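Local coordinates for pectate lyase (Bacillus subtilis, PDB 5AMV), which cleaves polygalacturonate by calcium-dependent elimination, releasing oligosaccharides with an unsaturated galacturonosyl group at the non-reducing end, at residues A280-F285 with F306-G311; S249-S254 with L264-H269; W310-S315 with K334-F339. All blocks are in the same frame, centred on the assembly; numbering follows the deposited sequence. Where two conformers were deposited one is given.

Interaction 1 of 3, residues A280-F285 with F306-G311. With ADA (alpha-D-galactopyranuronic acid), chain B.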
loop_
_atom_site.group_PDB
_atom_site.type_symbol
_atom_site.label_atom_id
_atom_site.label_comp_id
_atom_site.label_asym_id
_atom_site.label_seq_id
_atom_site.Cartn_x
_atom_site.Cartn_y
_atom_site.Cartn_z
ATOM N N ALA A 280 2.216 8.559 3.225
ATOM C CA ALA A 280 2.958 7.594 4.003
ATOM C C ALA A 280 2.692 7.590 5.497
ATOM O O ALA A 280 3.631 7.707 6.292
ATOM C CB ALA A 280 4.466 7.726 3.723
ATOM N N PRO A 281 1.401 7.471 5.920
ATOM C CA PRO A 281 0.210 7.237 5.113
ATOM C C PRO A 281 -0.612 8.530 4.915
ATOM O O PRO A 281 -0.413 9.506 5.662
ATOM C CB PRO A 281 -0.613 6.293 6.004
ATOM C CG PRO A 281 -0.346 6.814 7.376
ATOM C CD PRO A 281 1.107 7.351 7.370
ATOM N N ARG A 282 -1.559 8.487 3.983
ATOM C CA ARG A 282 -2.636 9.499 3.936
ATOM C C ARG A 282 -3.862 8.877 4.577
ATOM O O ARG A 282 -4.274 7.797 4.158
ATOM C CB ARG A 282 -2.985 9.853 2.496
ATOM C CG ARG A 282 -3.924 11.055 2.359
ATOM C CD ARG A 282 -4.813 10.888 1.146
ATOM N NE ARG A 282 -5.486 12.122 0.773
ATOM C CZ ARG A 282 -6.602 12.588 1.361
ATOM N NH1 ARG A 282 -7.168 11.939 2.371
ATOM N NH2 ARG A 282 -7.175 13.715 0.923
ATOM N N VAL A 283 -4.452 9.533 5.585
ATOM C CA VAL A 283 -5.508 8.904 6.372
ATOM C C VAL A 283 -6.786 9.725 6.330
ATOM O O VAL A 283 -6.738 10.938 6.416
ATOM C CB VAL A 283 -5.057 8.783 7.867
ATOM C CG1 VAL A 283 -6.164 8.174 8.777
ATOM C CG2 VAL A 283 -3.754 7.915 7.979
ATOM N N ARG A 284 -7.907 9.045 6.158
ATOM C CA ARG A 284 -9.211 9.612 6.520
ATOM C C ARG A 284 -9.758 8.772 7.672
ATOM O O ARG A 284 -9.590 7.557 7.674
ATOM C CB ARG A 284 -10.183 9.575 5.342
ATOM C CG ARG A 284 -9.808 10.428 4.152
ATOM C CD ARG A 284 -10.743 10.053 2.999
ATOM N NE ARG A 284 -10.580 10.941 1.848
ATOM C CZ ARG A 284 -9.781 10.697 0.816
ATOM N NH1 ARG A 284 -9.066 9.573 0.739
ATOM N NH2 ARG A 284 -9.718 11.572 -0.181
ATOM N N PHE A 285 -10.374 9.438 8.657
ATOM C CA PHE A 285 -11.174 8.760 9.714
ATOM C C PHE A 285 -10.454 7.947 10.761
ATOM O O PHE A 285 -10.816 7.992 11.937
ATOM C CB PHE A 285 -12.314 7.905 9.113
ATOM C CG PHE A 285 -13.314 8.725 8.320
ATOM C CD1 PHE A 285 -14.200 9.590 8.981
ATOM C CD2 PHE A 285 -13.327 8.679 6.924
ATOM C CE1 PHE A 285 -15.110 10.391 8.239
ATOM C CE2 PHE A 285 -14.230 9.480 6.161
ATOM C CZ PHE A 285 -15.133 10.342 6.850
ATOM N N PHE A 306 10.490 13.777 -2.782
ATOM C CA PHE A 306 9.627 13.796 -1.612
ATOM C C PHE A 306 8.664 14.961 -1.654
ATOM O O PHE A 306 9.077 16.106 -1.915
ATOM C CB PHE A 306 10.519 13.984 -0.367
ATOM C CG PHE A 306 9.746 14.027 0.941
ATOM C CD1 PHE A 306 9.296 15.248 1.433
ATOM C CD2 PHE A 306 9.523 12.858 1.694
ATOM C CE1 PHE A 306 8.562 15.318 2.647
ATOM C CE2 PHE A 306 8.819 12.927 2.908
ATOM C CZ PHE A 306 8.322 14.156 3.364
ATOM N N SER A 307 7.383 14.692 -1.332
ATOM C CA SER A 307 6.385 15.752 -1.195
ATOM C C SER A 307 5.967 15.882 0.285
ATOM O O SER A 307 6.127 16.943 0.907
ATOM C CB SER A 307 5.169 15.434 -2.091
ATOM O OG SER A 307 4.241 16.496 -2.155
ATOM N N TYR A 308 5.430 14.809 0.852
ATOM C CA TYR A 308 5.074 14.815 2.268
ATOM C C TYR A 308 5.070 13.401 2.814
ATOM O O TYR A 308 4.986 12.454 2.025
ATOM C CB TYR A 308 3.727 15.509 2.513
ATOM C CG TYR A 308 2.488 14.741 2.031
ATOM C CD1 TYR A 308 1.888 13.785 2.861
ATOM C CD2 TYR A 308 1.905 14.990 0.745
ATOM C CE1 TYR A 308 0.740 13.062 2.421
ATOM C CE2 TYR A 308 0.757 14.283 0.307
ATOM C CZ TYR A 308 0.173 13.359 1.184
ATOM O OH TYR A 308 -0.982 12.676 0.818
ATOM N N ALA A 309 5.149 13.262 4.147
ATOM C CA ALA A 309 5.037 11.956 4.781
ATOM C C ALA A 309 3.595 11.650 5.194
ATOM O O ALA A 309 2.936 10.780 4.601
ATOM C CB ALA A 309 5.985 11.869 6.006
ATOM N N TRP A 310 3.074 12.391 6.182
ATOM C CA TRP A 310 1.724 12.109 6.715
ATOM C C TRP A 310 0.660 12.977 6.066
ATOM O O TRP A 310 0.823 14.186 5.956
ATOM C CB TRP A 310 1.653 12.248 8.251
ATOM C CG TRP A 310 2.716 11.511 8.920
ATOM C CD1 TRP A 310 3.272 10.298 8.522
ATOM C CD2 TRP A 310 3.420 11.904 10.115
ATOM N NE1 TRP A 310 4.290 9.945 9.388
ATOM C CE2 TRP A 310 4.397 10.895 10.373
ATOM C CE3 TRP A 310 3.339 13.024 10.980
ATOM C CZ2 TRP A 310 5.278 10.955 11.458
ATOM C CZ3 TRP A 310 4.237 13.070 12.084
ATOM C CH2 TRP A 310 5.193 12.048 12.292
ATOM N N GLY A 311 -0.434 12.362 5.629
ATOM C CA GLY A 311 -1.492 13.144 4.968
ATOM C C GLY A 311 -2.638 13.221 5.942
ATOM O O GLY A 311 -3.250 12.199 6.283
HETATM C C1 ADA B . -3.114 13.846 -5.251
HETATM C C2 ADA B . -4.287 13.622 -6.221
HETATM C C3 ADA B . -5.446 14.562 -5.880
HETATM C C4 ADA B . -5.900 14.374 -4.442
HETATM C C5 ADA B . -4.713 14.609 -3.515
HETATM C C6 ADA B . -5.125 14.166 -2.129
HETATM O O2 ADA B . -3.830 13.976 -7.534
HETATM O O3 ADA B . -6.566 14.283 -6.732
HETATM O O4 ADA B . -6.339 13.009 -4.289
HETATM O O5 ADA B . -3.576 13.783 -3.899
HETATM O O6B ADA B . -4.430 13.264 -1.585
HETATM O O6A ADA B . -6.150 14.673 -1.568
#

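Interaction 2 of 3, residues S249-S254 with L264-H269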
loop_
_atom_site.group_PDB
_atom_site.type_symbol
_atom_site.label_atom_id
_atom_site.label_comp_id
_atom_site.label_asym_id
_atom_site.label_seq_id
_atom_site.Cartn_x
_atom_site.Cartn_y
_atom_site.Cartn_z
ATOM N N SER A 249 0.587 4.612 0.755
ATOM C CA SER A 249 -0.354 3.996 1.667
ATOM C C SER A 249 -1.516 4.941 1.895
ATOM O O SER A 249 -1.361 5.945 2.592
ATOM C CB SER A 249 0.331 3.689 3.015
ATOM O OG SER A 249 1.409 2.761 2.841
ATOM N N ILE A 250 -2.676 4.617 1.320
ATOM C CA ILE A 250 -3.875 5.441 1.559
ATOM C C ILE A 250 -4.848 4.623 2.412
ATOM O O ILE A 250 -5.272 3.498 2.011
ATOM C CB ILE A 250 -4.545 6.017 0.226
ATOM C CG1 ILE A 250 -5.799 6.848 0.581
ATOM C CG2 ILE A 250 -4.944 4.953 -0.694
ATOM C CD1 ILE A 250 -6.187 7.931 -0.490
ATOM N N PHE A 251 -5.253 5.208 3.534
ATOM C CA PHE A 251 -6.173 4.514 4.469
ATOM C C PHE A 251 -7.443 5.342 4.527
ATOM O O PHE A 251 -7.419 6.456 5.060
ATOM C CB PHE A 251 -5.582 4.386 5.893
ATOM C CG PHE A 251 -4.225 3.706 5.968
ATOM C CD1 PHE A 251 -3.812 2.813 5.001
ATOM C CD2 PHE A 251 -3.370 3.969 7.059
ATOM C CE1 PHE A 251 -2.583 2.179 5.106
ATOM C CE2 PHE A 251 -2.127 3.303 7.187
ATOM C CZ PHE A 251 -1.728 2.426 6.195
ATOM N N GLY A 252 -8.516 4.825 3.916
ATOM C CA GLY A 252 -9.777 5.568 3.809
ATOM C C GLY A 252 -9.800 6.235 2.459
ATOM O O GLY A 252 -9.088 7.231 2.239
ATOM N N SER A 253 -10.630 5.706 1.566
ATOM C CA SER A 253 -10.597 6.077 0.137
ATOM C C SER A 253 -11.457 7.298 -0.194
ATOM O O SER A 253 -11.352 7.853 -1.301
ATOM C CB SER A 253 -11.127 4.894 -0.677
ATOM O OG SER A 253 -12.478 4.665 -0.279
ATOM N N SER A 254 -12.307 7.747 0.729
ATOM C CA SER A 254 -13.244 8.841 0.396
ATOM C C SER A 254 -13.779 9.632 1.586
ATOM O O SER A 254 -14.099 9.057 2.626
ATOM C CB SER A 254 -14.432 8.237 -0.380
ATOM O OG SER A 254 -15.368 9.251 -0.696
ATOM N N LEU A 264 -10.552 1.481 10.301
ATOM C CA LEU A 264 -9.215 1.886 9.819
ATOM C C LEU A 264 -8.255 1.995 11.004
ATOM O O LEU A 264 -7.407 2.862 11.051
ATOM C CB LEU A 264 -9.278 3.198 8.985
ATOM C CG LEU A 264 -10.108 3.071 7.694
ATOM C CD1 LEU A 264 -10.392 4.403 7.009
ATOM C CD2 LEU A 264 -9.399 2.096 6.677
ATOM N N LYS A 265 -8.384 1.093 11.966
ATOM C CA LYS A 265 -7.487 1.015 13.101
ATOM C C LYS A 265 -6.286 0.221 12.649
ATOM O O LYS A 265 -6.322 -1.015 12.533
ATOM C CB LYS A 265 -8.152 0.370 14.317
ATOM C CG LYS A 265 -9.217 1.298 14.907
ATOM C CD LYS A 265 -9.894 0.577 16.065
ATOM C CE LYS A 265 -10.646 1.549 17.004
ATOM N NZ LYS A 265 -11.682 2.379 16.290
ATOM N N ILE A 266 -5.219 0.979 12.417
ATOM C CA ILE A 266 -3.969 0.463 11.823
ATOM C C ILE A 266 -2.781 0.974 12.638
ATOM O O ILE A 266 -2.694 2.164 12.975
ATOM C CB ILE A 266 -3.866 0.942 10.375
ATOM C CG1 ILE A 266 -5.051 0.405 9.545
ATOM C CG2 ILE A 266 -2.517 0.481 9.752
ATOM C CD1 ILE A 266 -5.275 1.249 8.276
ATOM N N THR A 267 -1.836 0.084 12.892
ATOM C CA THR A 267 -0.567 0.458 13.496
ATOM C C THR A 267 0.548 0.307 12.480
ATOM O O THR A 267 0.706 -0.758 11.904
ATOM C CB THR A 267 -0.259 -0.426 14.722
ATOM O OG1 THR A 267 -1.307 -0.262 15.683
ATOM C CG2 THR A 267 1.087 -0.092 15.399
ATOM N N LEU A 268 1.296 1.385 12.270
ATOM C CA LEU A 268 2.479 1.327 11.407
ATOM C C LEU A 268 3.711 1.524 12.246
ATOM O O LEU A 268 3.893 2.600 12.825
ATOM C CB LEU A 268 2.462 2.450 10.350
ATOM C CG LEU A 268 1.202 2.512 9.465
ATOM C CD1 LEU A 268 1.381 3.601 8.437
ATOM C CD2 LEU A 268 0.965 1.200 8.723
ATOM N N HIS A 269 4.566 0.509 12.308
ATOM C CA HIS A 269 5.831 0.749 13.013
ATOM C C HIS A 269 7.046 0.110 12.385
ATOM O O HIS A 269 6.945 -0.918 11.752
ATOM C CB HIS A 269 5.686 0.410 14.525
ATOM C CG HIS A 269 5.646 -1.063 14.844
ATOM N ND1 HIS A 269 6.790 -1.816 15.030
ATOM C CD2 HIS A 269 4.597 -1.913 15.027
ATOM C CE1 HIS A 269 6.451 -3.067 15.302
ATOM N NE2 HIS A 269 5.129 -3.153 15.311
#

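Interaction 3 of 3, residues W310-S315 with K334-F339. With ADA (alpha-D-galactopyranuronic acid), chain B.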
loop_
_atom_site.group_PDB
_atom_site.type_symbol
_atom_site.label_atom_id
_atom_site.label_comp_id
_atom_site.label_asym_id
_atom_site.label_seq_id
_atom_site.Cartn_x
_atom_site.Cartn_y
_atom_site.Cartn_z
ATOM N N TRP A 310 3.074 12.391 6.182
ATOM C CA TRP A 310 1.724 12.109 6.715
ATOM C C TRP A 310 0.660 12.977 6.066
ATOM O O TRP A 310 0.823 14.186 5.956
ATOM C CB TRP A 310 1.653 12.248 8.251
ATOM C CG TRP A 310 2.716 11.511 8.920
ATOM C CD1 TRP A 310 3.272 10.298 8.522
ATOM C CD2 TRP A 310 3.420 11.904 10.115
ATOM N NE1 TRP A 310 4.290 9.945 9.388
ATOM C CE2 TRP A 310 4.397 10.895 10.373
ATOM C CE3 TRP A 310 3.339 13.024 10.980
ATOM C CZ2 TRP A 310 5.278 10.955 11.458
ATOM C CZ3 TRP A 310 4.237 13.070 12.084
ATOM C CH2 TRP A 310 5.193 12.048 12.292
ATOM N N GLY A 311 -0.434 12.362 5.629
ATOM C CA GLY A 311 -1.492 13.144 4.968
ATOM C C GLY A 311 -2.638 13.221 5.942
ATOM O O GLY A 311 -3.250 12.199 6.283
ATOM N N ILE A 312 -2.910 14.440 6.420
ATOM C CA ILE A 312 -3.958 14.651 7.429
ATOM C C ILE A 312 -5.281 14.871 6.715
ATOM O O ILE A 312 -5.617 16.009 6.336
ATOM C CB ILE A 312 -3.610 15.872 8.338
ATOM C CG1 ILE A 312 -2.138 15.835 8.798
ATOM C CG2 ILE A 312 -4.559 15.932 9.537
ATOM C CD1 ILE A 312 -1.649 14.498 9.395
ATOM N N GLY A 313 -6.004 13.778 6.474
ATOM C CA GLY A 313 -7.267 13.775 5.706
ATOM C C GLY A 313 -8.457 14.025 6.630
ATOM O O GLY A 313 -8.287 14.073 7.854
ATOM N N LYS A 314 -9.661 14.074 6.029
ATOM C CA LYS A 314 -10.900 14.298 6.802
ATOM C C LYS A 314 -11.038 13.392 8.027
ATOM O O LYS A 314 -10.987 12.154 7.913
ATOM C CB LYS A 314 -12.099 14.106 5.911
ATOM C CG LYS A 314 -13.434 14.235 6.670
ATOM C CD LYS A 314 -14.535 14.108 5.648
ATOM C CE LYS A 314 -15.902 14.321 6.321
ATOM N NZ LYS A 314 -16.947 14.049 5.301
ATOM N N SER A 315 -11.195 14.021 9.195
ATOM C CA SER A 315 -11.447 13.335 10.464
ATOM C C SER A 315 -10.339 12.313 10.823
ATOM O O SER A 315 -10.551 11.395 11.626
ATOM C CB SER A 315 -12.835 12.676 10.405
ATOM O OG SER A 315 -13.230 12.183 11.685
ATOM N N LYS A 334 6.301 21.115 6.298
ATOM C CA LYS A 334 6.157 20.397 5.028
ATOM C C LYS A 334 6.355 18.897 5.179
ATOM O O LYS A 334 6.234 18.142 4.189
ATOM C CB LYS A 334 7.121 20.954 3.979
ATOM C CG LYS A 334 6.761 22.396 3.518
ATOM C CD LYS A 334 5.321 22.537 3.085
ATOM C CE LYS A 334 5.083 21.989 1.658
ATOM N NZ LYS A 334 3.616 21.680 1.405
ATOM N N THR A 335 6.633 18.469 6.409
ATOM C CA THR A 335 6.670 17.030 6.697
ATOM C C THR A 335 5.297 16.384 6.493
ATOM O O THR A 335 5.183 15.149 6.275
ATOM C CB THR A 335 7.125 16.729 8.132
ATOM O OG1 THR A 335 6.236 17.365 9.060
ATOM C CG2 THR A 335 8.578 17.175 8.359
ATOM N N ILE A 336 4.239 17.181 6.602
ATOM C CA ILE A 336 2.865 16.659 6.413
ATOM C C ILE A 336 2.115 17.473 5.365
ATOM O O ILE A 336 2.580 18.567 4.938
ATOM C CB ILE A 336 2.075 16.606 7.759
ATOM C CG1 ILE A 336 1.599 18.034 8.139
ATOM C CG2 ILE A 336 2.947 15.918 8.831
ATOM C CD1 ILE A 336 0.840 18.112 9.457
ATOM N N SER A 337 0.976 16.933 4.914
ATOM C CA SER A 337 0.068 17.690 4.062
ATOM C C SER A 337 -1.317 17.605 4.713
ATOM O O SER A 337 -1.773 16.528 5.074
ATOM C CB SER A 337 0.024 17.133 2.640
ATOM O OG SER A 337 -0.776 17.971 1.785
ATOM N N VAL A 338 -1.945 18.769 4.894
ATOM C CA VAL A 338 -3.275 18.900 5.520
ATOM C C VAL A 338 -4.354 19.095 4.456
ATOM O O VAL A 338 -4.259 19.978 3.582
ATOM C CB VAL A 338 -3.298 20.080 6.532
ATOM C CG1 VAL A 338 -4.649 20.055 7.242
ATOM C CG2 VAL A 338 -2.144 19.943 7.566
ATOM N N PHE A 339 -5.363 18.232 4.494
ATOM C CA PHE A 339 -6.484 18.300 3.543
ATOM C C PHE A 339 -7.741 18.801 4.283
ATOM O O PHE A 339 -7.765 18.813 5.506
ATOM C CB PHE A 339 -6.698 16.917 2.922
ATOM C CG PHE A 339 -5.474 16.388 2.223
ATOM C CD1 PHE A 339 -5.143 16.852 0.944
ATOM C CD2 PHE A 339 -4.600 15.489 2.869
ATOM C CE1 PHE A 339 -3.986 16.411 0.263
ATOM C CE2 PHE A 339 -3.436 15.032 2.201
ATOM C CZ PHE A 339 -3.120 15.492 0.889
HETATM C C1 ADA B . -3.114 13.846 -5.251
HETATM C C2 ADA B . -4.287 13.622 -6.221
HETATM C C3 ADA B . -5.446 14.562 -5.880
HETATM C C4 ADA B . -5.900 14.374 -4.442
HETATM C C5 ADA B . -4.713 14.609 -3.515
HETATM C C6 ADA B . -5.125 14.166 -2.129
HETATM O O2 ADA B . -3.830 13.976 -7.534
HETATM O O3 ADA B . -6.566 14.283 -6.732
HETATM O O4 ADA B . -6.339 13.009 -4.289
HETATM O O5 ADA B . -3.576 13.783 -3.899
HETATM O O6B ADA B . -4.430 13.264 -1.585
HETATM O O6A ADA B . -6.150 14.673 -1.568
#

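Interaction 1 of 3, residues A280-F285 with F306-G311
Tyr308 holds CG between its own backbone N and carbonyl carbon (chi1 71°), Arg282 holds CG anti to its backbone N (chi1 -170°), and the two side chains cross obliquely. The phenol oxygen does the touching: Tyr308 OH lies 3.7 Å from Arg282 CG and almost as near CB, so it meets the aliphatic root of the arginine, with the guanidinium plane turned 72° from the ring. Past a bend at chi2, the arginine reaches the bound galacturonate. Arg282 NE donates to ADA O6B at 2.8 Å and Arg282 NH2 to ADA O6A at 2.9 Å, a two-pronged grip on both carboxylate oxygens made from the guanidinium edge. One guanidinium face carries NH2 of Arg284, and Phe339 adds a cation-pi contact. Asp173 and Arg279, the latter the inferred catalytic residue, bind the same sugar.

Beneath these side chains run two neighbouring rungs of the right-handed parallel beta-helix of polysaccharide lyase family 1. Gly311 bridges Arg282 in parallel fashion: Gly311 N donates to Pro281 O at 2.9 Å. Val283 N in turn donates to Gly311 O at 3.0 Å. A CB on Gly311 would collide with Arg282 CG, which makes the bare glycine a condition of the arginine's course. One step earlier, Ala280 N bonds Ala309 O at 2.7 Å, just ahead of the cis peptide that precedes Pro281. On the other side of the strands the Trp310 indole brings its edge to the backbone, CD1 standing 3.4 Å from Ala280 O. Trp310 CD1 also packs against Pro281 CD at 3.8 Å, while the indole NE1 bonds Tyr295 OH.

Interaction 2 of 3, residues S249-S254 with L264-H269
Phe251 meets Ile266 and Leu268 in a wholly apolar contact, Ile266 coming over a face of the ring and Leu268 to its edge. The methyl CD1 of Ile266 sits 3.7 Å from the centroid of the Phe251 ring and 19° off its normal, a CH-pi contact. Its approach is displaced from the exact centre, so that Phe251 CG is only 3.5 Å from Ile266 CD1. Ile266 also turns its other branch to the ring, Ile266 CG2 lying 3.8 Å from Phe251 CE2. Leu268 comes tip to tip instead: Leu268 CD1 stands at the ring edge, 3.7 Å from Phe251 CE2, and its CD2 is near CZ. Phe251 CG is anti to the carbonyl carbon (chi1 -55°), which starts the ring off beside the backbone N. Ala228 and Pro281 also touch this phenylalanine.

Packing is close again where Leu264 CD1 rests 3.5 Å from Gly252 CA. A side chain on Gly252 would be tight against that methyl, and its backbone angles, with positive phi, themselves call for glycine. From there the contact opens out. Ser253 is exposed and Ser254 partly so, while Lys265 on the facing segment directs its amine to Gly262 O; none of the three meets the opposite segment. On this side Gly252 O accepts a hydrogen bond from Arg284 NH1.

One residue before Phe251, Ile250 N bonds OD1 of the calcium ligand Asp227, placing the strand in the second shell of the metal site. Aliphatic residues from one wall closing over an aromatic from another are the stuff of the parallel beta-helix interior.

Interaction 3 of 3, residues W310-S315 with K334-F339
A parallel strand pair joins Trp310-Ile312 to Ile336-Val338, the latter being an edge strand, within this chain, of a four-stranded parallel sheet beside the substrate groove. The strand axes come within 4.7 Å and diverge by 15°. Three bridges keep the register: Trp310 with Ile336, Gly311 with Ser337, Ile312 with Val338. The backbone zips up alternately, Ser337 N giving to Trp310 O at 2.9 Å, Ile312 N to Ser337 O at 2.7 Å and Phe339 N to Ile312 O at 2.9 Å. Before these, the bond from Trp310 N to Thr335 O is weak.

Side chains divide between the two faces. On the face of Trp310, Ile312 and Ile336, the isoleucine at the strand start works with both branches. Ile336 has CG1 between the backbone N and the carbonyl carbon (chi1 77°), and its CG2, anti to the carbonyl carbon, meets Trp310 CE3 at 3.6 Å. Ile336 CD1, the far methyl, reaches Ile312 CG1 at 3.8 Å, and Thr335 and Ile336 both touch Ala359 of helix 359-362.

At the groove, Phe339 lays its ring edge against the neighbouring strand, Phe339 CE2 being 3.9 Å from Gly311 CA; a CB on Gly311 would be tight there. On the sugar side Phe339 CE1 comes within 3.3 Å of ADA O6A. An alanine in place of Phe339 would probably open a gap beside Gly311, lose the ring contact with the sugar carboxylate and leave Arg282 without its aromatic partner. Parallel, in-register strands from successive turns are characteristic of the parallel beta-helix, and here Phe339, just past the strand, lines the galacturonan-binding pocket.

Overall arrangement
The three contacts follow one another along the chain, interaction 2 first, then 1, then 3. All three draw on one four-stranded parallel sheet, ordered 247-251, 282-283, 310-312, 336-338; interaction 2 also reaches across to strand 266-274 on another wall of the coil. Interactions 1 and 3 share Trp310 and Gly311, and their centres are about 6 Å apart. The centre of interaction 2 is about 10 Å from that of interaction 1 and 13 Å from that of interaction 3. Successive turns of the beta-helix thus stack side by side to form a wall: interaction 2 packs the interior of the coil near the calcium ligands, whereas interactions 1 and 3 present Arg282 and Phe339 together to the same galacturonate.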